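Local coordinates for protein GNAT family acetyltransferase (Mycobacterium smegmatis, PDB 6C30) that probably transfers an acetyl group from acetyl-coenzyme A to an amino group of its substrate, as a RimJ-type N-acetyltransferase of the GNAT family, at residues T154-N159 and L181-A186; L135-D140 and R207-G212. All coordinates share one frame; numbering follows the deposited sequence.

How the contacts relate
Contact 1 (154-159 with 181-186) and contact 2 (135-140 with 207-212) lie on opposite sides of the chain's centre, their own centres about 27 Å apart and their nearest atoms about 9 Å apart, without touching. Along the chain contact 1 is nested within the loop that contact 2 closes. Helix 130-143 of contact 2 is followed directly by strand 150-155, whose end opens contact 1. That strand pairs with 114-121 and 186-196 in the mixed sheet, and strand 182-183 of contact 1 belongs to the same sheet. Contact 1 joins loops at strand ends of the C-terminal half; contact 2 packs the C-terminal helix 204-217 onto the domain.

Contact 1: T154-N159 and L181-A186; sequences TVRPEN and LEVDGA
Arg156 reaches across to Val183 with its guanidinium, and NH1 comes to 3.9 Å from Val183 CG1. The two side chains run past each other in opposite directions, and the methyl meets the guanidinium obliquely. With CG1 anti to the backbone N (chi1 171°), Val183 turns this branch to the arginine. This buried pair is the close-packed part of the contact, and His190 and Arg188 of strand 186-196, together with Trp54, also line the Arg156 side chain. Further along, Thr154 and Leu181 cross at about a right angle, a looser meeting in which OG1 of Thr154 stays 4.2 Å from Leu181 CD1.

Toward solvent, the contact passes through water. A water molecule at the guanidinium edge, in its plane, accepts from Arg156 NH1 at 2.8 Å and donates to Asp184 OD2 at 2.8 Å. It bridges opposite charges: Arg156 NH1 and Asp184 OD2 stand 4.8 Å apart. Within its own loop Arg156 NE forms a salt bridge with Glu158 OE1 at 3.6 Å, on the side of the guanidinium away from the water.

Each segment holds a turn: type I from Arg156 to Asn159, type I' from Val183 to Ala186. The latter is the tight two-residue connection of a beta hairpin, here joining strands 182-183 and 186-196 in the C-terminal half of the GNAT fold.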
loop_
_atom_site.group_PDB
_atom_site.type_symbol
_atom_site.label_atom_id
_atom_site.label_comp_id
_atom_site.label_asym_id
_atom_site.label_seq_id
_atom_site.Cartn_x
_atom_site.Cartn_y
_atom_site.Cartn_z
ATOM N N THR A 154 -19.936 -18.195 5.017
ATOM C CA THR A 154 -20.342 -19.277 5.905
ATOM C C THR A 154 -19.578 -19.173 7.219
ATOM O O THR A 154 -18.402 -18.776 7.254
ATOM C CB THR A 154 -20.135 -20.668 5.258
ATOM O OG1 THR A 154 -18.782 -20.784 4.796
ATOM C CG2 THR A 154 -21.076 -20.839 4.080
ATOM N N VAL A 155 -20.256 -19.494 8.312
ATOM C CA VAL A 155 -19.677 -19.307 9.632
ATOM C C VAL A 155 -20.331 -20.295 10.590
ATOM O O VAL A 155 -21.543 -20.475 10.551
ATOM C CB VAL A 155 -19.860 -17.834 10.106
ATOM C CG1 VAL A 155 -21.327 -17.405 10.061
ATOM C CG2 VAL A 155 -19.268 -17.636 11.493
ATOM N N ARG A 156 -19.540 -20.971 11.415
ATOM C CA ARG A 156 -20.118 -21.894 12.382
ATOM C C ARG A 156 -20.975 -21.136 13.393
ATOM O O ARG A 156 -20.613 -20.026 13.810
ATOM C CB ARG A 156 -19.020 -22.697 13.091
ATOM C CG ARG A 156 -18.395 -23.772 12.198
ATOM C CD ARG A 156 -17.288 -24.541 12.914
ATOM N NE ARG A 156 -17.817 -25.323 14.027
ATOM C CZ ARG A 156 -17.066 -25.917 14.949
ATOM N NH1 ARG A 156 -15.743 -25.809 14.904
ATOM N NH2 ARG A 156 -17.645 -26.610 15.925
ATOM N N PRO A 157 -22.118 -21.725 13.786
ATOM C CA PRO A 157 -22.944 -21.085 14.814
ATOM C C PRO A 157 -22.139 -20.797 16.072
ATOM O O PRO A 157 -22.420 -19.812 16.749
ATOM C CB PRO A 157 -24.034 -22.123 15.095
ATOM C CG PRO A 157 -24.133 -22.925 13.837
ATOM C CD PRO A 157 -22.744 -22.946 13.242
ATOM N N GLU A 158 -21.145 -21.633 16.357
ATOM C CA GLU A 158 -20.322 -21.491 17.562
ATOM C C GLU A 158 -19.319 -20.341 17.483
ATOM O O GLU A 158 -18.752 -19.934 18.496
ATOM C CB GLU A 158 -19.569 -22.804 17.839
ATOM C CG GLU A 158 -20.468 -24.009 18.117
ATOM C CD GLU A 158 -20.951 -24.733 16.865
ATOM O OE1 GLU A 158 -20.746 -24.244 15.730
ATOM O OE2 GLU A 158 -21.561 -25.810 17.029
ATOM N N ASN A 159 -19.098 -19.820 16.281
ATOM C CA ASN A 159 -18.105 -18.774 16.081
ATOM C C ASN A 159 -18.718 -17.409 16.358
ATOM O O ASN A 159 -19.022 -16.635 15.446
ATOM C CB ASN A 159 -17.546 -18.855 14.658
ATOM C CG ASN A 159 -16.294 -18.031 14.473
ATOM O OD1 ASN A 159 -16.008 -17.111 15.251
ATOM N ND2 ASN A 159 -15.542 -18.345 13.415
ATOM N N LEU A 181 -18.905 -28.291 6.181
ATOM C CA LEU A 181 -17.465 -28.271 5.937
ATOM C C LEU A 181 -16.752 -29.144 6.949
ATOM O O LEU A 181 -17.144 -29.195 8.127
ATOM C CB LEU A 181 -16.921 -26.840 6.011
ATOM C CG LEU A 181 -17.031 -25.974 4.758
ATOM C CD1 LEU A 181 -16.909 -24.494 5.096
ATOM C CD2 LEU A 181 -15.977 -26.392 3.723
ATOM N N GLU A 182 -15.697 -29.819 6.502
ATOM C CA GLU A 182 -14.898 -30.652 7.385
ATOM C C GLU A 182 -13.967 -29.747 8.178
ATOM O O GLU A 182 -13.015 -29.187 7.628
ATOM C CB GLU A 182 -14.097 -31.676 6.585
ATOM C CG GLU A 182 -13.827 -32.973 7.316
ATOM C CD GLU A 182 -12.859 -33.872 6.560
ATOM O OE1 GLU A 182 -12.498 -33.550 5.403
ATOM O OE2 GLU A 182 -12.451 -34.901 7.132
ATOM N N VAL A 183 -14.255 -29.583 9.462
ATOM C CA VAL A 183 -13.553 -28.624 10.321
ATOM C C VAL A 183 -13.334 -29.267 11.688
ATOM O O VAL A 183 -14.266 -29.813 12.271
ATOM C CB VAL A 183 -14.362 -27.309 10.492
ATOM C CG1 VAL A 183 -13.740 -26.416 11.559
ATOM C CG2 VAL A 183 -14.501 -26.564 9.172
ATOM N N ASP A 184 -12.102 -29.219 12.184
ATOM C CA ASP A 184 -11.789 -29.692 13.534
ATOM C C ASP A 184 -12.267 -31.130 13.759
ATOM O O ASP A 184 -12.823 -31.457 14.805
ATOM C CB ASP A 184 -12.397 -28.740 14.591
ATOM C CG ASP A 184 -11.785 -28.919 15.975
ATOM O OD1 ASP A 184 -10.604 -29.313 16.066
ATOM O OD2 ASP A 184 -12.488 -28.633 16.971
ATOM N N GLY A 185 -12.072 -31.981 12.755
ATOM C CA GLY A 185 -12.271 -33.408 12.950
ATOM C C GLY A 185 -13.645 -33.981 12.663
ATOM O O GLY A 185 -13.889 -35.163 12.943
ATOM N N ALA A 186 -14.545 -33.160 12.130
ATOM C CA ALA A 186 -15.890 -33.632 11.801
ATOM C C ALA A 186 -16.538 -32.704 10.800
ATOM O O ALA A 186 -16.075 -31.586 10.596
ATOM C CB ALA A 186 -16.756 -33.736 13.062
HETATM O O HOH W 1 -14.783 -27.131 17.232
#

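Contact 2: L135-D140 and R207-G212; sequences LAMGLD and RLVAAG
Val209 presses its CG2 methyl against helix 130-143 at Ala136, in a helix-helix packing that sets the C-terminal helix 204-217 across a helix of the GNAT domain. Val209 CG2 lies 3.7 Å from Ala136 CB and 3.6 Å from Ala136 O, so it rests on backbone as well as on side chain. Met137 meets Val209 CG2 first with its backbone N, at 3.8 Å; its side chain stays looser, CG at 4.4 Å. Beside this, Leu208 brings CD1 to 4.3 Å from Ala136 CB, and the small alanine is thus met by two consecutive residues of the other helix. The side-chain contacts are all apolar, and no hydrogen bond spans the two segments.

The axes of the short segments approach to 9.1 Å and cross at -100°, nearly perpendicular, which keeps the touching region small. Ala136 and Val209 sit at its centre, both directing their side chains toward the opposite helix.

Outward from this centre, strand 17-22 flanks the contact: Leu20 touches both Met137 and Leu208, while Val17 adds to the surroundings of Met137. The N-terminal strand and the C-terminal helix therefore meet beside helix 130-143. Leu208 also packs on Thr132 and Ala133, extending the footprint of its helix one turn back along helix 130-143. At the other end, Asp140 forms a salt bridge through OD2 with Arg213, a polar tie between the same two helices just beyond the apolar patch. The rotation of Val209 (chi1 166°) places CG1 anti to the backbone N and CG2 next to that N, anti to the carbonyl carbon, and CG2 is the branch that meets Ala136 O, an oxygen already accepting the helical bond from Asp140 N at 3.0 Å.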
loop_
_atom_site.group_PDB
_atom_site.type_symbol
_atom_site.label_atom_id
_atom_site.label_comp_id
_atom_site.label_asym_id
_atom_site.label_seq_id
_atom_site.Cartn_x
_atom_site.Cartn_y
_atom_site.Cartn_z
ATOM N N LEU A 135 -14.016 -6.559 5.173
ATOM C CA LEU A 135 -15.248 -7.030 4.558
ATOM C C LEU A 135 -15.979 -5.916 3.810
ATOM O O LEU A 135 -16.493 -6.126 2.708
ATOM C CB LEU A 135 -16.168 -7.636 5.618
ATOM C CG LEU A 135 -15.699 -8.977 6.176
ATOM C CD1 LEU A 135 -16.471 -9.291 7.432
ATOM C CD2 LEU A 135 -15.900 -10.092 5.161
ATOM N N ALA A 136 -16.039 -4.734 4.415
ATOM C CA ALA A 136 -16.724 -3.606 3.779
ATOM C C ALA A 136 -16.050 -3.207 2.470
ATOM O O ALA A 136 -16.710 -2.947 1.466
ATOM C CB ALA A 136 -16.783 -2.422 4.735
ATOM N N MET A 137 -14.720 -3.172 2.480
ATOM C CA MET A 137 -13.960 -2.917 1.263
ATOM C C MET A 137 -14.196 -4.012 0.230
ATOM O O MET A 137 -14.365 -3.741 -0.952
ATOM C CB MET A 137 -12.466 -2.810 1.574
ATOM C CG MET A 137 -12.069 -1.476 2.194
ATOM S SD MET A 137 -10.281 -1.259 2.318
ATOM C CE MET A 137 -9.894 -2.329 3.693
ATOM N N GLY A 138 -14.202 -5.265 0.686
ATOM C CA GLY A 138 -14.443 -6.376 -0.211
ATOM C C GLY A 138 -15.784 -6.251 -0.901
ATOM O O GLY A 138 -15.893 -6.426 -2.121
ATOM N N LEU A 139 -16.812 -5.952 -0.108
ATOM C CA LEU A 139 -18.159 -5.786 -0.649
ATOM C C LEU A 139 -18.214 -4.658 -1.662
ATOM O O LEU A 139 -18.804 -4.813 -2.726
ATOM C CB LEU A 139 -19.167 -5.531 0.475
ATOM C CG LEU A 139 -19.454 -6.728 1.377
ATOM C CD1 LEU A 139 -20.345 -6.299 2.533
ATOM C CD2 LEU A 139 -20.093 -7.870 0.579
ATOM N N ASP A 140 -17.615 -3.517 -1.333
ATOM C CA ASP A 140 -17.663 -2.391 -2.255
ATOM C C ASP A 140 -17.006 -2.763 -3.579
ATOM O O ASP A 140 -17.539 -2.495 -4.654
ATOM C CB ASP A 140 -16.986 -1.164 -1.647
ATOM C CG ASP A 140 -17.152 0.067 -2.508
ATOM O OD1 ASP A 140 -18.259 0.650 -2.492
ATOM O OD2 ASP A 140 -16.183 0.448 -3.199
ATOM N N ARG A 207 -21.368 2.751 4.856
ATOM C CA ARG A 207 -21.061 3.863 5.750
ATOM C C ARG A 207 -19.619 3.769 6.239
ATOM O O ARG A 207 -18.930 4.779 6.352
ATOM C CB ARG A 207 -22.035 3.905 6.932
ATOM C CG ARG A 207 -23.452 4.298 6.514
ATOM C CD ARG A 207 -24.358 4.619 7.699
ATOM N NE ARG A 207 -24.574 3.471 8.577
ATOM C CZ ARG A 207 -25.485 2.527 8.366
ATOM N NH1 ARG A 207 -26.259 2.574 7.290
ATOM N NH2 ARG A 207 -25.608 1.529 9.231
ATOM N N LEU A 208 -19.150 2.551 6.494
ATOM C CA LEU A 208 -17.791 2.357 6.991
ATOM C C LEU A 208 -16.770 2.806 5.943
ATOM O O LEU A 208 -15.823 3.539 6.252
ATOM C CB LEU A 208 -17.576 0.883 7.373
ATOM C CG LEU A 208 -16.331 0.470 8.172
ATOM C CD1 LEU A 208 -16.514 -0.944 8.727
ATOM C CD2 LEU A 208 -15.031 0.544 7.359
ATOM N N VAL A 209 -16.961 2.361 4.709
ATOM C CA VAL A 209 -16.040 2.707 3.642
ATOM C C VAL A 209 -16.065 4.215 3.363
ATOM O O VAL A 209 -15.013 4.838 3.214
ATOM C CB VAL A 209 -16.361 1.913 2.362
ATOM C CG1 VAL A 209 -15.645 2.516 1.167
ATOM C CG2 VAL A 209 -15.973 0.451 2.539
ATOM N N ALA A 210 -17.256 4.809 3.326
ATOM C CA ALA A 210 -17.367 6.243 3.043
ATOM C C ALA A 210 -16.668 7.059 4.125
ATOM O O ALA A 210 -15.922 7.986 3.818
ATOM C CB ALA A 210 -18.828 6.650 2.920
ATOM N N ALA A 211 -16.896 6.705 5.385
ATOM C CA ALA A 211 -16.255 7.390 6.497
ATOM C C ALA A 211 -14.747 7.164 6.466
ATOM O O ALA A 211 -13.967 8.075 6.749
ATOM C CB ALA A 211 -16.838 6.921 7.824
ATOM N N GLY A 212 -14.337 5.949 6.112
ATOM C CA GLY A 212 -12.923 5.614 6.084
ATOM C C GLY A 212 -12.183 6.365 4.994
ATOM O O GLY A 212 -11.030 6.772 5.182
#